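Local structure of sulfoquinovosidase (Escherichia coli, 5AEG) at residues 286-294 and 302-313. The protein hydrolyses sulfoquinovosyl diacylglycerides and simple sulfoquinovosides such as sulfoquinovosyl glycerol, releasing sulfoquinovose for sulfoglycolysis. Residues are numbered along the deposited sequence; the frame is centred on the assembly and turned at random.
Sequences WAQDWSGIR and VMWNWKWNSENY. With CA (calcium ion), chain C.
The backbone O of Asp289 takes two N-H groups from opposite faces of its carbonyl plane: Asn312 ND2 at 2.9 Å and Gly292 N, the latter closing a type I turn. Asn312 ND2 also reaches Asp289 OD2 from above the carboxylate, and Gly263 N donates to OD2 too. Asp289 OD1 accepts the hydroxyl of Tyr313 at 2.7 Å, on its syn side but tilted out of the carboxylate plane; ring and carboxylate stand at 90°. Asp289 CG lies between N and carbonyl carbon (chi1 65°), bringing the carboxylate to both partners. With an alanine here, the Tyr313 hydroxyl and Gly263 N would probably lose these acceptors, and the Asn312 amide one of its two bonds. The chain leaves TIM-barrel strand 282-286 here, and the antiparallel hairpin 293-296/299-302, with Ile293 and Val302 a non-hydrogen-bonded pair, joins the segments. Gln288, Val302 and Trp304 bind the sulfolipid substrate. Val302 CG2 packs on Gln288 CG at 3.7 Å. Ser291 OG donates to Met303 O at 2.6 Å, in the carbonyl plane. Asn309 N bonds to Trp290 O. Lys307 O lies over one face of the Trp290 indole, whose NE1 donates to Tyr333 O. Met303 SD sits over the centre of the Arg294 guanidinium, which salt-bridges Asp341.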
ATOM      1  N   TRP A 286     -13.216  -5.638 -15.557  1.00 19.85           N
ATOM      2  CA  TRP A 286     -13.327  -5.583 -14.083  1.00 19.55           C
ATOM      3  C   TRP A 286     -14.649  -4.810 -13.835  1.00 20.92           C
ATOM      4  O   TRP A 286     -14.777  -3.638 -14.175  1.00 21.46           O
ATOM      5  CB  TRP A 286     -12.152  -4.782 -13.487  1.00 18.21           C
ATOM      6  CG  TRP A 286     -12.436  -4.480 -12.035  1.00 19.11           C
ATOM      7  CD1 TRP A 286     -12.744  -5.378 -11.075  1.00 18.87           C
ATOM      8  CD2 TRP A 286     -12.582  -3.192 -11.450  1.00 16.86           C
ATOM      9  NE1 TRP A 286     -13.021  -4.739  -9.883  1.00 22.03           N
ATOM     10  CE2 TRP A 286     -12.919  -3.382 -10.089  1.00 18.96           C
ATOM     11  CE3 TRP A 286     -12.363  -1.915 -11.906  1.00 17.77           C
ATOM     12  CZ2 TRP A 286     -13.177  -2.304  -9.227  1.00 18.98           C
ATOM     13  CZ3 TRP A 286     -12.544  -0.840 -11.007  1.00 18.70           C
ATOM     14  CH2 TRP A 286     -12.986  -1.054  -9.717  1.00 17.81           C
ATOM     15  N   ALA A 287     -15.649  -5.535 -13.355  1.00 22.39           N
ATOM     16  CA  ALA A 287     -17.007  -5.018 -13.171  1.00 21.62           C
ATOM     17  C   ALA A 287     -17.354  -5.148 -11.693  1.00 21.01           C
ATOM     18  O   ALA A 287     -17.805  -6.225 -11.205  1.00 22.52           O
ATOM     19  CB  ALA A 287     -18.010  -5.843 -14.020  1.00 22.53           C
ATOM     20  N   GLN A 288     -17.136  -4.084 -10.953  1.00 20.54           N
ATOM     21  CA  GLN A 288     -17.380  -4.166  -9.507  1.00 20.53           C
ATOM     22  C   GLN A 288     -18.891  -4.323  -9.110  1.00 20.57           C
ATOM     23  O   GLN A 288     -19.162  -4.740  -7.955  1.00 22.35           O
ATOM     24  CB  GLN A 288     -16.746  -3.014  -8.775  1.00 20.75           C
ATOM     25  CG  GLN A 288     -17.290  -1.632  -9.118  1.00 25.60           C
ATOM     26  CD  GLN A 288     -16.725  -0.540  -8.213  1.00 24.97           C
ATOM     27  OE1 GLN A 288     -15.961  -0.811  -7.269  1.00 24.61           O
ATOM     28  NE2 GLN A 288     -17.230   0.691  -8.420  1.00 24.40           N
ATOM     29  N   ASP A 289     -19.796  -3.972 -10.029  1.00 21.21           N
ATOM     30  CA  ASP A 289     -21.261  -4.175  -9.815  1.00 20.32           C
ATOM     31  C   ASP A 289     -21.804  -5.550 -10.211  1.00 22.52           C
ATOM     32  O   ASP A 289     -23.032  -5.674 -10.294  1.00 21.71           O
ATOM     33  CB  ASP A 289     -22.115  -3.002 -10.456  1.00 23.41           C
ATOM     34  CG  ASP A 289     -22.013  -2.931 -11.921  1.00 22.88           C
ATOM     35  OD1 ASP A 289     -20.973  -3.391 -12.444  1.00 22.07           O
ATOM     36  OD2 ASP A 289     -22.971  -2.473 -12.595  1.00 24.16           O
ATOM     37  N   TRP A 290     -20.923  -6.566 -10.303  1.00 25.29           N
ATOM     38  CA  TRP A 290     -21.252  -7.931 -10.550  1.00 25.41           C
ATOM     39  C   TRP A 290     -22.309  -8.520  -9.598  1.00 24.87           C
ATOM     40  O   TRP A 290     -23.041  -9.443  -9.977  1.00 25.23           O
ATOM     41  CB  TRP A 290     -20.023  -8.799 -10.552  1.00 24.98           C
ATOM     42  CG  TRP A 290     -19.512  -9.078  -9.181  1.00 21.89           C
ATOM     43  CD1 TRP A 290     -19.027  -8.156  -8.300  1.00 23.89           C
ATOM     44  CD2 TRP A 290     -19.531 -10.326  -8.488  1.00 24.11           C
ATOM     45  NE1 TRP A 290     -18.717  -8.771  -7.122  1.00 21.15           N
ATOM     46  CE2 TRP A 290     -19.043 -10.091  -7.196  1.00 24.46           C
ATOM     47  CE3 TRP A 290     -19.936 -11.618  -8.828  1.00 24.62           C
ATOM     48  CZ2 TRP A 290     -18.891 -11.131  -6.223  1.00 24.89           C
ATOM     49  CZ3 TRP A 290     -19.767 -12.666  -7.877  1.00 26.55           C
ATOM     50  CH2 TRP A 290     -19.260 -12.384  -6.583  1.00 27.32           C
ATOM     51  N   SER A 291     -22.374  -7.938  -8.421  1.00 23.53           N
ATOM     52  CA  SER A 291     -23.248  -8.290  -7.299  1.00 23.46           C
ATOM     53  C   SER A 291     -24.514  -7.431  -7.251  1.00 23.62           C
ATOM     54  O   SER A 291     -25.402  -7.644  -6.434  1.00 26.32           O
ATOM     55  CB  SER A 291     -22.371  -8.159  -5.998  1.00 27.10           C
ATOM     56  OG  SER A 291     -22.024  -6.786  -5.739  1.00 25.55           O
ATOM     57  N   GLY A 292     -24.708  -6.533  -8.190  1.00 25.12           N
ATOM     58  CA  GLY A 292     -25.835  -5.602  -8.168  1.00 24.70           C
ATOM     59  C   GLY A 292     -25.505  -4.190  -7.779  1.00 25.73           C
ATOM     60  O   GLY A 292     -24.331  -3.850  -7.460  1.00 23.26           O
ATOM     61  N   ILE A 293     -26.507  -3.354  -8.013  1.00 23.28           N
ATOM     62  CA  ILE A 293     -26.469  -1.925  -7.885  1.00 24.28           C
ATOM     63  C   ILE A 293     -27.468  -1.566  -6.809  1.00 32.43           C
ATOM     64  O   ILE A 293     -28.690  -1.979  -6.822  1.00 24.69           O
ATOM     65  CB  ILE A 293     -26.890  -1.229  -9.170  1.00 28.34           C
ATOM     66  CG1 ILE A 293     -25.929  -1.551 -10.311  1.00 30.48           C
ATOM     67  CG2 ILE A 293     -26.992   0.271  -8.935  1.00 31.68           C
ATOM     68  CD1 ILE A 293     -26.432  -1.024 -11.660  1.00 32.35           C
ATOM     69  N   ARG A 294     -26.953  -0.799  -5.867  1.00 28.49           N
ATOM     70  CA  ARG A 294     -27.750  -0.185  -4.792  1.00 31.98           C
ATOM     71  C   ARG A 294     -27.855   1.301  -5.072  1.00 32.01           C
ATOM     72  O   ARG A 294     -26.840   2.036  -5.157  1.00 31.80           O
ATOM     73  CB  ARG A 294     -27.116  -0.494  -3.443  1.00 35.33           C
ATOM     74  CG  ARG A 294     -27.821   0.246  -2.296  1.00 41.35           C
ATOM     75  CD  ARG A 294     -28.684  -0.681  -1.537  1.00 41.01           C
ATOM     76  NE  ARG A 294     -27.927  -1.677  -0.801  1.00 37.11           N
ATOM     77  CZ  ARG A 294     -28.508  -2.599  -0.073  1.00 40.14           C
ATOM     78  NH1 ARG A 294     -29.858  -2.683  -0.005  1.00 41.13           N
ATOM     79  NH2 ARG A 294     -27.765  -3.481   0.567  1.00 39.77           N
ATOM     80  N   VAL A 302     -22.285  -0.244  -5.327  1.00 26.09           N
ATOM     81  CA  VAL A 302     -22.232  -1.674  -5.474  1.00 28.20           C
ATOM     82  C   VAL A 302     -23.090  -2.241  -4.308  1.00 30.32           C
ATOM     83  O   VAL A 302     -23.055  -1.699  -3.202  1.00 27.38           O
ATOM     84  CB  VAL A 302     -20.790  -2.170  -5.349  1.00 29.06           C
ATOM     85  CG1 VAL A 302     -20.712  -3.667  -5.318  1.00 30.33           C
ATOM     86  CG2 VAL A 302     -19.954  -1.636  -6.501  1.00 31.11           C
ATOM     87  N   MET A 303     -23.786  -3.333  -4.590  1.00 25.42           N
ATOM     88  CA  MET A 303     -24.562  -4.072  -3.613  1.00 30.00           C
ATOM     89  C   MET A 303     -23.613  -4.990  -2.855  1.00 26.60           C
ATOM     90  O   MET A 303     -22.956  -5.907  -3.435  1.00 23.11           O
ATOM     91  CB  MET A 303     -25.684  -4.859  -4.367  1.00 29.51           C
ATOM     92  CG  MET A 303     -26.541  -5.816  -3.551  1.00 43.11           C
ATOM     93  SD  MET A 303     -27.725  -4.908  -2.543  1.00 51.55           S
ATOM     94  CE  MET A 303     -28.747  -4.084  -3.753  1.00 37.22           C
ATOM     95  N   TRP A 304     -23.507  -4.806  -1.538  1.00 24.86           N
ATOM     96  CA  TRP A 304     -22.529  -5.573  -0.778  1.00 22.61           C
ATOM     97  C   TRP A 304     -22.972  -6.990  -0.345  1.00 26.67           C
ATOM     98  O   TRP A 304     -23.061  -7.329   0.855  1.00 25.02           O
ATOM     99  CB  TRP A 304     -22.026  -4.751   0.418  1.00 25.43           C
ATOM    100  CG  TRP A 304     -21.206  -3.541   0.069  1.00 25.27           C
ATOM    101  CD1 TRP A 304     -20.985  -3.020  -1.141  1.00 23.92           C
ATOM    102  CD2 TRP A 304     -20.510  -2.714   0.986  1.00 26.11           C
ATOM    103  NE1 TRP A 304     -20.230  -1.865  -1.052  1.00 26.45           N
ATOM    104  CE2 TRP A 304     -19.928  -1.675   0.258  1.00 25.90           C
ATOM    105  CE3 TRP A 304     -20.365  -2.724   2.356  1.00 29.35           C
ATOM    106  CZ2 TRP A 304     -19.164  -0.689   0.859  1.00 30.93           C
ATOM    107  CZ3 TRP A 304     -19.596  -1.695   2.947  1.00 30.30           C
ATOM    108  CH2 TRP A 304     -18.998  -0.754   2.191  1.00 27.85           C
ATOM    109  N   ASN A 305     -23.308  -7.809  -1.319  1.00 26.63           N
ATOM    110  CA  ASN A 305     -23.579  -9.213  -1.097  1.00 26.03           C
ATOM    111  C   ASN A 305     -22.880  -9.992  -2.217  1.00 24.66           C
ATOM    112  O   ASN A 305     -23.270  -9.878  -3.358  1.00 26.82           O
ATOM    113  CB  ASN A 305     -25.101  -9.459  -1.097  1.00 27.72           C
ATOM    114  CG  ASN A 305     -25.447 -10.833  -0.517  1.00 30.04           C
ATOM    115  OD1 ASN A 305     -25.329 -11.052   0.674  1.00 29.81           O
ATOM    116  ND2 ASN A 305     -25.717 -11.776  -1.371  1.00 32.44           N
ATOM    117  N   TRP A 306     -21.918 -10.827  -1.828  1.00 25.58           N
ATOM    118  CA  TRP A 306     -20.844 -11.342  -2.693  1.00 25.39           C
ATOM    119  C   TRP A 306     -21.262 -12.648  -3.397  1.00 25.79           C
ATOM    120  O   TRP A 306     -20.723 -13.746  -3.220  1.00 26.95           O
ATOM    121  CB  TRP A 306     -19.498 -11.417  -1.935  1.00 24.87           C
ATOM    122  CG  TRP A 306     -19.328 -10.274  -1.028  1.00 24.81           C
ATOM    123  CD1 TRP A 306     -19.137 -10.320   0.324  1.00 26.53           C
ATOM    124  CD2 TRP A 306     -19.272  -8.916  -1.378  1.00 23.89           C
ATOM    125  NE1 TRP A 306     -19.036  -9.078   0.842  1.00 23.50           N
ATOM    126  CE2 TRP A 306     -19.171  -8.186  -0.168  1.00 24.19           C
ATOM    127  CE3 TRP A 306     -19.430  -8.219  -2.585  1.00 25.05           C
ATOM    128  CZ2 TRP A 306     -19.081  -6.841  -0.141  1.00 25.65           C
ATOM    129  CZ3 TRP A 306     -19.345  -6.858  -2.551  1.00 24.98           C
ATOM    130  CH2 TRP A 306     -19.182  -6.185  -1.354  1.00 22.72           C
ATOM    131  N   LYS A 307     -22.212 -12.420  -4.305  1.00 25.02           N
ATOM    132  CA  LYS A 307     -22.720 -13.456  -5.154  1.00 31.57           C
ATOM    133  C   LYS A 307     -23.168 -12.815  -6.458  1.00 24.42           C
ATOM    134  O   LYS A 307     -23.701 -11.685  -6.457  1.00 27.22           O
ATOM    135  CB  LYS A 307     -23.886 -14.072  -4.402  1.00 37.26           C
ATOM    136  CG  LYS A 307     -24.497 -15.339  -4.948  1.00 49.46           C
ATOM    137  CD  LYS A 307     -25.168 -16.111  -3.773  1.00 59.80           C
ATOM    138  CE  LYS A 307     -26.000 -15.284  -2.731  1.00 63.68           C
ATOM    139  NZ  LYS A 307     -25.712 -15.553  -1.267  1.00 58.30           N
ATOM    140  N   TRP A 308     -22.996 -13.524  -7.555  1.00 27.56           N
ATOM    141  CA  TRP A 308     -23.342 -13.016  -8.912  1.00 27.36           C
ATOM    142  C   TRP A 308     -24.811 -12.648  -8.964  1.00 28.04           C
ATOM    143  O   TRP A 308     -25.636 -13.414  -8.528  1.00 27.96           O
ATOM    144  CB  TRP A 308     -23.004 -14.085  -9.985  1.00 26.15           C
ATOM    145  CG  TRP A 308     -23.664 -13.906 -11.257  1.00 26.68           C
ATOM    146  CD1 TRP A 308     -23.883 -12.768 -11.916  1.00 25.23           C
ATOM    147  CD2 TRP A 308     -24.278 -14.931 -12.020  1.00 26.96           C
ATOM    148  NE1 TRP A 308     -24.559 -13.000 -13.067  1.00 25.93           N
ATOM    149  CE2 TRP A 308     -24.818 -14.321 -13.169  1.00 27.82           C
ATOM    150  CE3 TRP A 308     -24.399 -16.316 -11.854  1.00 29.02           C
ATOM    151  CZ2 TRP A 308     -25.519 -15.047 -14.191  1.00 27.79           C
ATOM    152  CZ3 TRP A 308     -25.077 -17.076 -12.901  1.00 30.90           C
ATOM    153  CH2 TRP A 308     -25.627 -16.408 -14.046  1.00 26.99           C
ATOM    154  N   ASN A 309     -25.121 -11.466  -9.396  1.00 24.21           N
ATOM    155  CA  ASN A 309     -26.435 -10.971  -9.498  1.00 24.88           C
ATOM    156  C   ASN A 309     -26.867 -11.099 -10.979  1.00 26.76           C
ATOM    157  O   ASN A 309     -26.477 -10.308 -11.854  1.00 21.81           O
ATOM    158  CB  ASN A 309     -26.430  -9.505  -9.022  1.00 25.65           C
ATOM    159  CG  ASN A 309     -27.811  -8.866  -8.970  1.00 31.04           C
ATOM    160  OD1 ASN A 309     -28.617  -8.996  -9.905  1.00 29.09           O
ATOM    161  ND2 ASN A 309     -28.069  -8.108  -7.915  1.00 30.75           N
ATOM    162  N   SER A 310     -27.692 -12.120 -11.280  1.00 27.05           N
ATOM    163  CA  SER A 310     -28.082 -12.372 -12.697  1.00 26.00           C
ATOM    164  C   SER A 310     -29.078 -11.393 -13.239  1.00 27.01           C
ATOM    165  O   SER A 310     -29.287 -11.325 -14.456  1.00 30.17           O
ATOM    166  CB  SER A 310     -28.649 -13.813 -12.819  1.00 30.35           C
ATOM    167  OG  SER A 310     -29.790 -13.886 -11.994  1.00 31.05           O
ATOM    168  N   GLU A 311     -29.697 -10.571 -12.374  1.00 25.24           N
ATOM    169  CA  GLU A 311     -30.481  -9.458 -12.871  1.00 23.62           C
ATOM    170  C   GLU A 311     -29.628  -8.320 -13.438  1.00 25.79           C
ATOM    171  O   GLU A 311     -29.908  -7.737 -14.517  1.00 24.27           O
ATOM    172  CB  GLU A 311     -31.454  -8.947 -11.775  1.00 27.54           C
ATOM    173  CG  GLU A 311     -32.424 -10.057 -11.293  1.00 26.40           C
ATOM    174  CD  GLU A 311     -33.425 -10.516 -12.396  1.00 29.36           C
ATOM    175  OE1 GLU A 311     -33.477  -9.916 -13.490  1.00 26.89           O
ATOM    176  OE2 GLU A 311     -34.195 -11.490 -12.166  1.00 29.04           O
ATOM    177  N   ASN A 312     -28.614  -7.920 -12.670  1.00 27.40           N
ATOM    178  CA  ASN A 312     -27.715  -6.857 -13.191  1.00 25.46           C
ATOM    179  C   ASN A 312     -26.727  -7.360 -14.291  1.00 23.04           C
ATOM    180  O   ASN A 312     -26.365  -6.593 -15.172  1.00 28.41           O
ATOM    181  CB  ASN A 312     -26.974  -6.216 -12.032  1.00 23.46           C
ATOM    182  CG  ASN A 312     -26.413  -4.846 -12.378  1.00 26.34           C
ATOM    183  OD1 ASN A 312     -27.042  -4.033 -13.024  1.00 22.41           O
ATOM    184  ND2 ASN A 312     -25.167  -4.583 -11.925  1.00 26.86           N
ATOM    185  N   TYR A 313     -26.287  -8.613 -14.183  1.00 23.89           N
ATOM    186  CA  TYR A 313     -25.323  -9.241 -15.111  1.00 23.92           C
ATOM    187  C   TYR A 313     -25.936 -10.555 -15.669  1.00 25.31           C
ATOM    188  O   TYR A 313     -25.430 -11.653 -15.432  1.00 23.34           O
ATOM    189  CB  TYR A 313     -23.970  -9.528 -14.422  1.00 25.01           C
ATOM    190  CG  TYR A 313     -23.173  -8.280 -14.457  1.00 24.35           C
ATOM    191  CD1 TYR A 313     -23.397  -7.242 -13.525  1.00 25.08           C
ATOM    192  CD2 TYR A 313     -22.272  -8.046 -15.483  1.00 23.81           C
ATOM    193  CE1 TYR A 313     -22.696  -5.995 -13.618  1.00 22.26           C
ATOM    194  CE2 TYR A 313     -21.606  -6.836 -15.615  1.00 23.61           C
ATOM    195  CZ  TYR A 313     -21.762  -5.841 -14.652  1.00 22.14           C
ATOM    196  OH  TYR A 313     -21.162  -4.674 -14.827  1.00 20.96           O
TER
HETATM  197 CA    CA C1679     -33.724 -10.254 -15.814  1.00 33.57          CA
HETATM  198  O   HOH W   1     -25.141  -2.807  -0.031  1.00 29.04           O
HETATM  199  O   HOH W   2     -31.820 -11.829 -15.425  1.00 32.74           O
HETATM  200  O   HOH W   3     -31.589  -8.894 -16.419  1.00 36.59           O
HETATM  201  O   HOH W   4     -34.757 -12.301 -15.240  1.00 34.97           O